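Local coordinates for protein mercuric reductase (Metallosphaera sedula, PDB 4YWO) that probably reduces mercuric ion to elemental mercury with electrons from NADPH, working as a homodimeric FAD-containing enzyme, at residues A[145-150]-A[268-273]; A[286-291]-A[305-310]; A[355-360]-A[402-407]. One frame throughout, in Å; residues are numbered along the deposited sequence.

Contact 1 (A[145-150]-A[268-273]); sequences GSSPLI and KPNVDL. With FAD (flavin-adenine dinucleotide), chain B.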
loop_
_atom_site.group_PDB
_atom_site.type_symbol
_atom_site.label_atom_id
_atom_site.label_comp_id
_atom_site.label_asym_id
_atom_site.label_seq_id
_atom_site.Cartn_x
_atom_site.Cartn_y
_atom_site.Cartn_z
ATOM N N GLY A 145 -19.226 17.898 -14.461
ATOM C CA GLY A 145 -18.032 17.317 -15.004
ATOM C C GLY A 145 -17.248 18.128 -15.970
ATOM O O GLY A 145 -17.292 19.335 -15.982
ATOM N N SER A 146 -16.439 17.405 -16.789
ATOM C CA SER A 146 -15.527 18.008 -17.746
ATOM C C SER A 146 -15.582 17.174 -19.065
ATOM O O SER A 146 -16.180 16.100 -19.076
ATOM C CB SER A 146 -14.093 18.096 -17.231
ATOM O OG SER A 146 -13.639 16.778 -16.880
ATOM N N SER A 147 -15.012 17.696 -20.100
ATOM C CA SER A 147 -14.845 17.050 -21.386
ATOM C C SER A 147 -13.446 17.193 -21.877
ATOM O O SER A 147 -12.694 18.071 -21.475
ATOM C CB SER A 147 -15.752 17.787 -22.424
ATOM O OG SER A 147 -17.144 17.540 -22.190
ATOM N N PRO A 148 -13.052 16.354 -22.855
ATOM C CA PRO A 148 -11.746 16.539 -23.383
ATOM C C PRO A 148 -11.506 17.948 -23.996
ATOM O O PRO A 148 -12.370 18.443 -24.711
ATOM C CB PRO A 148 -11.649 15.434 -24.472
ATOM C CG PRO A 148 -12.674 14.410 -24.125
ATOM C CD PRO A 148 -13.764 15.186 -23.426
ATOM N N LEU A 149 -10.334 18.502 -23.744
ATOM C CA LEU A 149 -9.905 19.751 -24.273
ATOM C C LEU A 149 -9.302 19.450 -25.645
ATOM O O LEU A 149 -8.360 18.623 -25.759
ATOM C CB LEU A 149 -8.914 20.426 -23.346
ATOM C CG LEU A 149 -8.346 21.787 -23.701
ATOM C CD1 LEU A 149 -9.523 22.744 -23.856
ATOM C CD2 LEU A 149 -7.370 22.210 -22.618
ATOM N N ILE A 150 -9.870 20.097 -26.682
ATOM C CA ILE A 150 -9.458 19.899 -28.089
ATOM C C ILE A 150 -8.673 21.164 -28.520
ATOM O O ILE A 150 -9.281 22.255 -28.653
ATOM C CB ILE A 150 -10.641 19.759 -29.027
ATOM C CG1 ILE A 150 -11.676 18.762 -28.517
ATOM C CG2 ILE A 150 -10.152 19.484 -30.449
ATOM C CD1 ILE A 150 -11.079 17.439 -28.116
ATOM N N LYS A 268 -11.736 20.294 -20.116
ATOM C CA LYS A 268 -12.481 21.579 -20.029
ATOM C C LYS A 268 -13.725 21.338 -19.183
ATOM O O LYS A 268 -14.537 20.494 -19.501
ATOM C CB LYS A 268 -12.881 22.026 -21.416
ATOM C CG LYS A 268 -13.560 23.366 -21.360
ATOM C CD LYS A 268 -13.827 23.892 -22.736
ATOM C CE LYS A 268 -14.382 25.312 -22.686
ATOM N NZ LYS A 268 -14.905 25.697 -24.034
ATOM N N PRO A 269 -13.930 22.158 -18.126
ATOM C CA PRO A 269 -15.165 21.990 -17.385
ATOM C C PRO A 269 -16.389 22.207 -18.233
ATOM O O PRO A 269 -16.413 23.050 -19.127
ATOM C CB PRO A 269 -15.061 23.103 -16.357
ATOM C CG PRO A 269 -13.581 23.252 -16.073
ATOM C CD PRO A 269 -12.970 23.009 -17.389
ATOM N N ASN A 270 -17.428 21.456 -17.934
ATOM C CA ASN A 270 -18.728 21.526 -18.660
ATOM C C ASN A 270 -19.580 22.645 -18.081
ATOM O O ASN A 270 -20.367 22.423 -17.241
ATOM C CB ASN A 270 -19.447 20.211 -18.551
ATOM C CG ASN A 270 -18.794 19.095 -19.410
ATOM O OD1 ASN A 270 -18.158 19.392 -20.451
ATOM N ND2 ASN A 270 -18.939 17.832 -18.970
ATOM N N VAL A 271 -19.404 23.862 -18.610
ATOM C CA VAL A 271 -20.003 25.044 -18.026
ATOM C C VAL A 271 -20.958 25.749 -19.025
ATOM O O VAL A 271 -21.361 26.856 -18.750
ATOM C CB VAL A 271 -18.964 26.042 -17.461
ATOM C CG1 VAL A 271 -18.186 25.436 -16.318
ATOM C CG2 VAL A 271 -17.988 26.535 -18.525
ATOM N N ASP A 272 -21.335 25.071 -20.049
ATOM C CA ASP A 272 -22.323 25.608 -21.034
ATOM C C ASP A 272 -23.745 25.312 -20.522
ATOM O O ASP A 272 -24.436 24.402 -20.999
ATOM C CB ASP A 272 -22.034 25.008 -22.408
ATOM C CG ASP A 272 -22.983 25.588 -23.498
ATOM O OD1 ASP A 272 -23.662 26.603 -23.214
ATOM O OD2 ASP A 272 -23.121 24.980 -24.566
ATOM N N LEU A 273 -24.135 26.058 -19.501
ATOM C CA LEU A 273 -25.280 25.757 -18.658
ATOM C C LEU A 273 -26.196 26.931 -18.436
ATOM O O LEU A 273 -27.045 26.916 -17.529
ATOM C CB LEU A 273 -24.796 25.330 -17.200
ATOM C CG LEU A 273 -23.826 24.164 -17.129
ATOM C CD1 LEU A 273 -23.341 23.928 -15.722
ATOM C CD2 LEU A 273 -24.494 22.891 -17.672
HETATM P PA FAD B . -18.788 13.694 -14.343
HETATM O O1A FAD B . -18.783 12.297 -13.770
HETATM O O2A FAD B . -18.432 13.914 -15.795
HETATM O O5B FAD B . -20.237 14.343 -14.076
HETATM C C5B FAD B . -20.960 14.962 -15.138
HETATM C C4B FAD B . -22.202 14.137 -15.454
HETATM O O4B FAD B . -23.360 14.975 -15.417
HETATM C C3B FAD B . -22.116 13.520 -16.840
HETATM O O3B FAD B . -22.182 12.094 -16.748
HETATM C C2B FAD B . -23.308 14.046 -17.614
HETATM O O2B FAD B . -24.145 12.960 -18.022
HETATM C C1B FAD B . -24.066 14.958 -16.662
HETATM N N9A FAD B . -24.124 16.331 -17.224
HETATM C C8A FAD B . -23.073 17.047 -17.663
HETATM N N7A FAD B . -23.465 18.265 -18.116
HETATM C C5A FAD B . -24.801 18.340 -17.968
HETATM C C6A FAD B . -25.850 19.349 -18.246
HETATM N N6A FAD B . -25.542 20.552 -18.786
HETATM N N1A FAD B . -27.128 19.027 -17.940
HETATM C C2A FAD B . -27.448 17.835 -17.402
HETATM N N3A FAD B . -26.547 16.875 -17.124
HETATM C C4A FAD B . -25.231 17.063 -17.379
HETATM N N1 FAD B . -9.678 10.059 -11.254
HETATM C C2 FAD B . -9.144 9.337 -10.237
HETATM O O2 FAD B . -9.301 9.744 -9.065
HETATM N N3 FAD B . -8.453 8.200 -10.437
HETATM C C4 FAD B . -8.242 7.698 -11.659
HETATM O O4 FAD B . -7.595 6.639 -11.812
HETATM C C4X FAD B . -8.792 8.427 -12.827
HETATM N N5 FAD B . -8.623 7.986 -14.094
HETATM C C5X FAD B . -9.138 8.674 -15.139
HETATM C C6 FAD B . -8.951 8.202 -16.433
HETATM C C7 FAD B . -9.476 8.902 -17.514
HETATM C C7M FAD B . -9.272 8.388 -18.915
HETATM C C8 FAD B . -10.239 10.158 -17.287
HETATM C C8M FAD B . -10.808 10.914 -18.459
HETATM C C9 FAD B . -10.429 10.634 -15.996
HETATM C C9A FAD B . -9.904 9.934 -14.916
HETATM N N10 FAD B . -10.091 10.409 -13.603
HETATM C C10 FAD B . -9.542 9.669 -12.539
HETATM C "C1'" FAD B . -10.838 11.643 -13.351
HETATM C "C2'" FAD B . -12.238 11.298 -12.858
HETATM O "O2'" FAD B . -12.848 10.370 -13.762
HETATM C "C3'" FAD B . -13.104 12.548 -12.753
HETATM O "O3'" FAD B . -12.421 13.538 -11.977
HETATM C "C4'" FAD B . -14.445 12.230 -12.102
HETATM O "O4'" FAD B . -15.210 11.388 -12.971
HETATM C "C5'" FAD B . -15.228 13.505 -11.811
HETATM O "O5'" FAD B . -16.620 13.203 -11.741
HETATM P P FAD B . -17.716 14.376 -11.853
HETATM O O1P FAD B . -19.040 13.831 -11.370
HETATM O O2P FAD B . -17.141 15.623 -11.226
HETATM O O3P FAD B . -17.819 14.611 -13.442
#

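Contact 2 (A[286-291]-A[305-310]); sequences GGIKVD and GDVLGG. With FAD (flavin-adenine dinucleotide), chain B.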
loop_
_atom_site.group_PDB
_atom_site.type_symbol
_atom_site.label_atom_id
_atom_site.label_comp_id
_atom_site.label_asym_id
_atom_site.label_seq_id
_atom_site.Cartn_x
_atom_site.Cartn_y
_atom_site.Cartn_z
ATOM N N GLY A 286 -11.664 28.560 -16.011
ATOM C CA GLY A 286 -12.783 28.186 -16.858
ATOM C C GLY A 286 -13.770 27.259 -16.161
ATOM O O GLY A 286 -14.751 26.834 -16.819
ATOM N N GLY A 287 -13.563 27.002 -14.873
ATOM C CA GLY A 287 -14.568 26.280 -14.078
ATOM C C GLY A 287 -15.501 27.203 -13.314
ATOM O O GLY A 287 -15.379 28.453 -13.407
ATOM N N ILE A 288 -16.470 26.638 -12.662
ATOM C CA ILE A 288 -17.390 27.414 -11.806
ATOM C C ILE A 288 -16.639 27.997 -10.667
ATOM O O ILE A 288 -15.938 27.287 -9.883
ATOM C CB ILE A 288 -18.637 26.636 -11.400
ATOM C CG1 ILE A 288 -19.430 26.301 -12.697
ATOM C CG2 ILE A 288 -19.489 27.387 -10.401
ATOM C CD1 ILE A 288 -20.632 25.446 -12.485
ATOM N N LYS A 289 -16.804 29.297 -10.489
ATOM C CA LYS A 289 -16.265 30.051 -9.315
ATOM C C LYS A 289 -17.017 29.824 -8.092
ATOM O O LYS A 289 -18.237 30.077 -7.985
ATOM C CB LYS A 289 -16.256 31.544 -9.642
ATOM C CG LYS A 289 -15.571 32.399 -8.545
ATOM C CD LYS A 289 -15.398 33.771 -9.225
ATOM C CE LYS A 289 -14.462 34.687 -8.490
ATOM N NZ LYS A 289 -14.818 34.818 -7.059
ATOM N N VAL A 290 -16.315 29.262 -7.077
ATOM C CA VAL A 290 -16.880 28.956 -5.783
ATOM C C VAL A 290 -15.954 29.396 -4.636
ATOM O O VAL A 290 -14.740 29.568 -4.876
ATOM C CB VAL A 290 -17.230 27.445 -5.495
ATOM C CG1 VAL A 290 -18.320 26.948 -6.442
ATOM C CG2 VAL A 290 -15.949 26.552 -5.540
ATOM N N ASP A 291 -16.557 29.582 -3.475
ATOM C CA ASP A 291 -15.736 29.815 -2.255
ATOM C C ASP A 291 -15.259 28.483 -1.682
ATOM O O ASP A 291 -15.525 27.470 -2.265
ATOM C CB ASP A 291 -16.478 30.690 -1.267
ATOM C CG ASP A 291 -17.672 30.054 -0.689
ATOM O OD1 ASP A 291 -17.854 28.824 -0.764
ATOM O OD2 ASP A 291 -18.540 30.791 -0.069
ATOM N N GLY A 305 -16.873 18.810 -8.037
ATOM C CA GLY A 305 -16.287 17.962 -9.051
ATOM C C GLY A 305 -15.491 18.669 -10.100
ATOM O O GLY A 305 -14.947 19.791 -9.958
ATOM N N ASP A 306 -15.330 17.999 -11.279
ATOM C CA ASP A 306 -14.469 18.509 -12.281
ATOM C C ASP A 306 -14.943 19.831 -12.860
ATOM O O ASP A 306 -14.110 20.590 -13.385
ATOM C CB ASP A 306 -14.434 17.553 -13.501
ATOM C CG ASP A 306 -13.683 16.287 -13.313
ATOM O OD1 ASP A 306 -13.141 16.051 -12.233
ATOM O OD2 ASP A 306 -13.631 15.518 -14.359
ATOM N N VAL A 307 -16.217 20.102 -12.697
ATOM C CA VAL A 307 -16.794 21.408 -13.246
ATOM C C VAL A 307 -16.148 22.617 -12.526
ATOM O O VAL A 307 -16.163 23.747 -13.033
ATOM C CB VAL A 307 -18.302 21.460 -13.122
ATOM C CG1 VAL A 307 -18.789 21.698 -11.710
ATOM C CG2 VAL A 307 -18.911 22.575 -14.046
ATOM N N LEU A 308 -15.506 22.376 -11.367
ATOM C CA LEU A 308 -14.753 23.497 -10.678
ATOM C C LEU A 308 -13.452 23.875 -11.375
ATOM O O LEU A 308 -12.871 24.937 -11.120
ATOM C CB LEU A 308 -14.503 23.105 -9.218
ATOM C CG LEU A 308 -15.710 22.811 -8.446
ATOM C CD1 LEU A 308 -15.446 22.397 -7.005
ATOM C CD2 LEU A 308 -16.728 23.949 -8.356
ATOM N N GLY A 309 -12.930 23.029 -12.250
ATOM C CA GLY A 309 -11.715 23.387 -12.955
ATOM C C GLY A 309 -10.447 23.261 -12.125
ATOM O O GLY A 309 -9.422 23.827 -12.495
ATOM N N GLY A 310 -10.575 22.562 -11.003
ATOM C CA GLY A 310 -9.439 22.300 -10.035
ATOM C C GLY A 310 -8.870 20.914 -10.338
ATOM O O GLY A 310 -8.718 20.512 -11.501
HETATM P PA FAD B . -18.788 13.694 -14.343
HETATM O O1A FAD B . -18.783 12.297 -13.770
HETATM O O2A FAD B . -18.432 13.914 -15.795
HETATM O O5B FAD B . -20.237 14.343 -14.076
HETATM C C5B FAD B . -20.960 14.962 -15.138
HETATM C C4B FAD B . -22.202 14.137 -15.454
HETATM O O4B FAD B . -23.360 14.975 -15.417
HETATM C C3B FAD B . -22.116 13.520 -16.840
HETATM O O3B FAD B . -22.182 12.094 -16.748
HETATM C C2B FAD B . -23.308 14.046 -17.614
HETATM O O2B FAD B . -24.145 12.960 -18.022
HETATM C C1B FAD B . -24.066 14.958 -16.662
HETATM N N9A FAD B . -24.124 16.331 -17.224
HETATM C C8A FAD B . -23.073 17.047 -17.663
HETATM N N7A FAD B . -23.465 18.265 -18.116
HETATM C C5A FAD B . -24.801 18.340 -17.968
HETATM C C6A FAD B . -25.850 19.349 -18.246
HETATM N N6A FAD B . -25.542 20.552 -18.786
HETATM N N1A FAD B . -27.128 19.027 -17.940
HETATM C C2A FAD B . -27.448 17.835 -17.402
HETATM N N3A FAD B . -26.547 16.875 -17.124
HETATM C C4A FAD B . -25.231 17.063 -17.379
HETATM N N1 FAD B . -9.678 10.059 -11.254
HETATM C C2 FAD B . -9.144 9.337 -10.237
HETATM O O2 FAD B . -9.301 9.744 -9.065
HETATM N N3 FAD B . -8.453 8.200 -10.437
HETATM C C4 FAD B . -8.242 7.698 -11.659
HETATM O O4 FAD B . -7.595 6.639 -11.812
HETATM C C4X FAD B . -8.792 8.427 -12.827
HETATM N N5 FAD B . -8.623 7.986 -14.094
HETATM C C5X FAD B . -9.138 8.674 -15.139
HETATM C C6 FAD B . -8.951 8.202 -16.433
HETATM C C7 FAD B . -9.476 8.902 -17.514
HETATM C C7M FAD B . -9.272 8.388 -18.915
HETATM C C8 FAD B . -10.239 10.158 -17.287
HETATM C C8M FAD B . -10.808 10.914 -18.459
HETATM C C9 FAD B . -10.429 10.634 -15.996
HETATM C C9A FAD B . -9.904 9.934 -14.916
HETATM N N10 FAD B . -10.091 10.409 -13.603
HETATM C C10 FAD B . -9.542 9.669 -12.539
HETATM C "C1'" FAD B . -10.838 11.643 -13.351
HETATM C "C2'" FAD B . -12.238 11.298 -12.858
HETATM O "O2'" FAD B . -12.848 10.370 -13.762
HETATM C "C3'" FAD B . -13.104 12.548 -12.753
HETATM O "O3'" FAD B . -12.421 13.538 -11.977
HETATM C "C4'" FAD B . -14.445 12.230 -12.102
HETATM O "O4'" FAD B . -15.210 11.388 -12.971
HETATM C "C5'" FAD B . -15.228 13.505 -11.811
HETATM O "O5'" FAD B . -16.620 13.203 -11.741
HETATM P P FAD B . -17.716 14.376 -11.853
HETATM O O1P FAD B . -19.040 13.831 -11.370
HETATM O O2P FAD B . -17.141 15.623 -11.226
HETATM O O3P FAD B . -17.819 14.611 -13.442
#

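Contact 3 (A[355-360]-A[402-407]); sequences GLTEAE and GVHAVG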
loop_
_atom_site.group_PDB
_atom_site.type_symbol
_atom_site.label_atom_id
_atom_site.label_comp_id
_atom_site.label_asym_id
_atom_site.label_seq_id
_atom_site.Cartn_x
_atom_site.Cartn_y
_atom_site.Cartn_z
ATOM N N GLY A 355 -0.323 16.845 -0.935
ATOM C CA GLY A 355 0.163 18.027 -0.198
ATOM C C GLY A 355 1.077 18.866 -1.163
ATOM O O GLY A 355 1.056 18.818 -2.405
ATOM N N LEU A 356 1.884 19.679 -0.492
ATOM C CA LEU A 356 2.666 20.692 -1.187
ATOM C C LEU A 356 3.953 20.116 -1.781
ATOM O O LEU A 356 4.632 19.245 -1.172
ATOM C CB LEU A 356 3.054 21.731 -0.150
ATOM C CG LEU A 356 1.921 22.443 0.568
ATOM C CD1 LEU A 356 2.548 23.494 1.494
ATOM C CD2 LEU A 356 1.048 23.113 -0.419
ATOM N N THR A 357 4.353 20.696 -2.888
ATOM C CA THR A 357 5.710 20.453 -3.360
ATOM C C THR A 357 6.674 21.253 -2.466
ATOM O O THR A 357 6.280 22.139 -1.746
ATOM C CB THR A 357 5.931 20.894 -4.829
ATOM O OG1 THR A 357 5.742 22.341 -4.902
ATOM C CG2 THR A 357 5.039 20.165 -5.797
ATOM N N GLU A 358 7.969 20.905 -2.495
ATOM C CA GLU A 358 8.958 21.679 -1.765
ATOM C C GLU A 358 8.956 23.181 -2.187
ATOM O O GLU A 358 8.974 24.061 -1.319
ATOM C CB GLU A 358 10.343 21.060 -1.945
ATOM C CG GLU A 358 11.367 21.838 -1.134
ATOM C CD GLU A 358 12.754 21.276 -1.173
ATOM O OE1 GLU A 358 12.988 20.275 -1.851
ATOM O OE2 GLU A 358 13.564 21.835 -0.408
ATOM N N ALA A 359 8.896 23.437 -3.461
ATOM C CA ALA A 359 8.863 24.838 -3.972
ATOM C C ALA A 359 7.633 25.542 -3.486
ATOM O O ALA A 359 7.707 26.681 -3.041
ATOM C CB ALA A 359 8.881 24.868 -5.463
ATOM N N GLU A 360 6.459 24.865 -3.489
ATOM C CA GLU A 360 5.257 25.495 -2.952
ATOM C C GLU A 360 5.385 25.809 -1.501
ATOM O O GLU A 360 4.914 26.839 -1.050
ATOM C CB GLU A 360 4.008 24.610 -3.166
ATOM C CG GLU A 360 3.618 24.563 -4.587
ATOM C CD GLU A 360 2.705 23.411 -4.950
ATOM O OE1 GLU A 360 2.413 22.529 -4.101
ATOM O OE2 GLU A 360 2.171 23.442 -6.082
ATOM N N GLY A 402 3.848 17.560 2.653
ATOM C CA GLY A 402 3.842 17.046 1.291
ATOM C C GLY A 402 4.628 15.770 1.296
ATOM O O GLY A 402 5.660 15.599 1.958
ATOM N N VAL A 403 4.149 14.824 0.476
ATOM C CA VAL A 403 4.870 13.577 0.197
ATOM C C VAL A 403 4.684 13.269 -1.272
ATOM O O VAL A 403 3.548 13.333 -1.794
ATOM C CB VAL A 403 4.377 12.396 1.080
ATOM C CG1 VAL A 403 4.983 11.087 0.650
ATOM C CG2 VAL A 403 4.502 12.663 2.559
ATOM N N HIS A 404 5.780 12.914 -1.961
ATOM C CA HIS A 404 5.811 12.648 -3.363
ATOM C C HIS A 404 6.623 11.415 -3.521
ATOM O O HIS A 404 7.689 11.282 -2.977
ATOM C CB HIS A 404 6.454 13.835 -4.114
ATOM C CG HIS A 404 5.821 15.135 -3.743
ATOM N ND1 HIS A 404 4.833 15.725 -4.485
ATOM C CD2 HIS A 404 5.960 15.904 -2.637
ATOM C CE1 HIS A 404 4.378 16.777 -3.852
ATOM N NE2 HIS A 404 4.996 16.855 -2.679
ATOM N N ALA A 405 6.179 10.465 -4.385
ATOM C CA ALA A 405 6.916 9.210 -4.455
ATOM C C ALA A 405 6.732 8.562 -5.844
ATOM O O ALA A 405 5.712 8.799 -6.542
ATOM C CB ALA A 405 6.438 8.250 -3.397
ATOM N N VAL A 406 7.735 7.792 -6.246
ATOM C CA VAL A 406 7.690 6.958 -7.452
ATOM C C VAL A 406 8.209 5.602 -6.964
ATOM O O VAL A 406 9.292 5.483 -6.394
ATOM C CB VAL A 406 8.570 7.572 -8.597
ATOM C CG1 VAL A 406 8.635 6.547 -9.715
ATOM C CG2 VAL A 406 8.038 8.905 -9.008
ATOM N N GLY A 407 7.459 4.537 -7.283
ATOM C CA GLY A 407 7.891 3.199 -6.934
ATOM C C GLY A 407 6.734 2.209 -7.055
ATOM O O GLY A 407 5.587 2.572 -7.399
#

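Contact 1 (A[145-150]-A[268-273])
Ser147 and Lys268 pair through their backbones in a short antiparallel two-stranded sheet. They form a hydrogen-bonded pair, with Ser147 N to Lys268 O at 2.9 Å and Lys268 N to Ser147 O at 2.8 Å. Asn270 N adds a third backbone bond, to Gly145 O at 2.9 Å. Between these bonds Ser146 faces Pro269 as a non-hydrogen-bonded pair, and the CA of Ser146 rests 3.2 Å from Lys268 O.

One side-chain bond joins the segments, just past the end of strand 267-269. Ser147 OG donates to OD1 of Asn270 at 2.7 Å, in the plane of the amide and on a lone pair. Asn270 CG lies anti to its carbonyl carbon (chi1 -72°), which swings the amide across toward Ser147. Ser146 OG is hydrogen-bonded to OD2 of Asp306 and NE of Arg267.

Apolar contact is slight: Leu149 CD1 lies 4.2 Å from Lys268 CB.

Gly145 CA comes within 3.1 Å of the bridging oxygen O3P of FAD. The paired strands 146-148 and 267-269 lie where the chain leaves and re-enters the FAD domain. The insert between them holds a parallel sheet, probably the NADPH domain, as in this oxidoreductase family.

Contact 2 (A[286-291]-A[305-310])
Val307 has chi1 74°, which sets CG1 between the backbone N and the carbonyl carbon and CG2 anti to the N. This brings CG2 of Val307 against CD1 of Ile288 at 3.7 Å. Leu308 is extended beyond CG (chi2 179°), and this carries CD2 to the 286-291 segment although its CB points away from it. Gly305 and Asp306 follow strand 301-303 of the parallel FAD-domain sheet. This is consistent with the Gly-Asp motif of this flavoprotein family, which holds the flavin-side phosphate and the ribityl chain. A 3-10 turn at 306-308 comes next, and the loop 286-291 packs on its outer side.

Leu308 CD2 is the tip that does the touching. It sits 3.9 Å from both CG1 and CG2 of Val290, the two side chains crossing at about a right angle, and it also reaches the carbonyl O of Ile288. Ala303 of the preceding strand touches Ile288, Val290 and Leu308 and so backs this apolar cluster.

A single hydrogen bond ties the backbones: Ile288 N donates to Val307 O at 2.9 Å, from moderately off the carbonyl plane (20°). Packing is close beside it. Gly287 CA is 3.2 Å from the same Val307 O, and a CB on Gly287 would clash with this carbonyl, with Leu308 O and with Gly309 N.

The far side of the turn holds the cofactor. The backbone N of Asp306 bonds O2P of the flavin-side phosphate at 3.0 Å, and the ribityl hydroxyl O3' donates to OD1 of Asp306 at 2.6 Å.

Contact 3 (A[355-360]-A[402-407])
His404 points its imidazole from strand 399-407 toward the loop that leads into helix 358-362, with its NE2 edge facing Leu356. The ring meets the carbonyl O of Leu356 almost in its own plane, and NE2 donates to that oxygen at 2.8 Å (N-H...O angle 155°). Seen from the carbonyl the approach is different: NE2 stands well above the peptide plane, 51° out of it. CG of His404 lies anti to the carbonyl carbon (chi1 -51°), which sends the ring toward the loop.

Thr357 reaches the same ring obliquely. Its CG2 methyl is 4.0 Å from CE1 of His404, and its CA is 3.7 Å from NE2. The hydroxyl of Thr357 is used within its own segment. As N-cap, OG1 accepts from Glu360 N at 3.0 Å, and OE1 of Glu360 accepts from Thr357 N at 2.9 Å. The two residues form a capping box.

The backbones meet side by side at Gly355 and Gly402, a non-hydrogen-bonded antiparallel pair in the sheet of the dimerisation domain. Gly402 CA also points a C-H at Leu356 O, 3.4 Å away.

The carbonyl of Leu356 thus receives the ring N-H and this weaker C-H contact. The bond requires a proton on NE2, whatever the charge of the ring. It ties the loop just before the helix to strand 399-407 and probably helps to fix the rotation of the imidazole.

In the fold
Contacts 1 and 2 adjoin, with centres 10 Å apart, and both touch the same FAD. They are linked directly by the hydrogen bond between Ser146 OG and Asp306 OD2 (2.8 Å), and Pro269 of contact 1 packs on Val307 and Gly309 of contact 2. Together they line the cofactor near its pyrophosphate, contact 2 reaching on to the ribityl chain. Contact 3 stands apart in the dimerisation domain, away from the annotated sites. Its centre is about 28 Å from that of contact 1 and about 24 Å from that of contact 2. The same domain of the second subunit reaches this FAD through the backbone O of its Phe437.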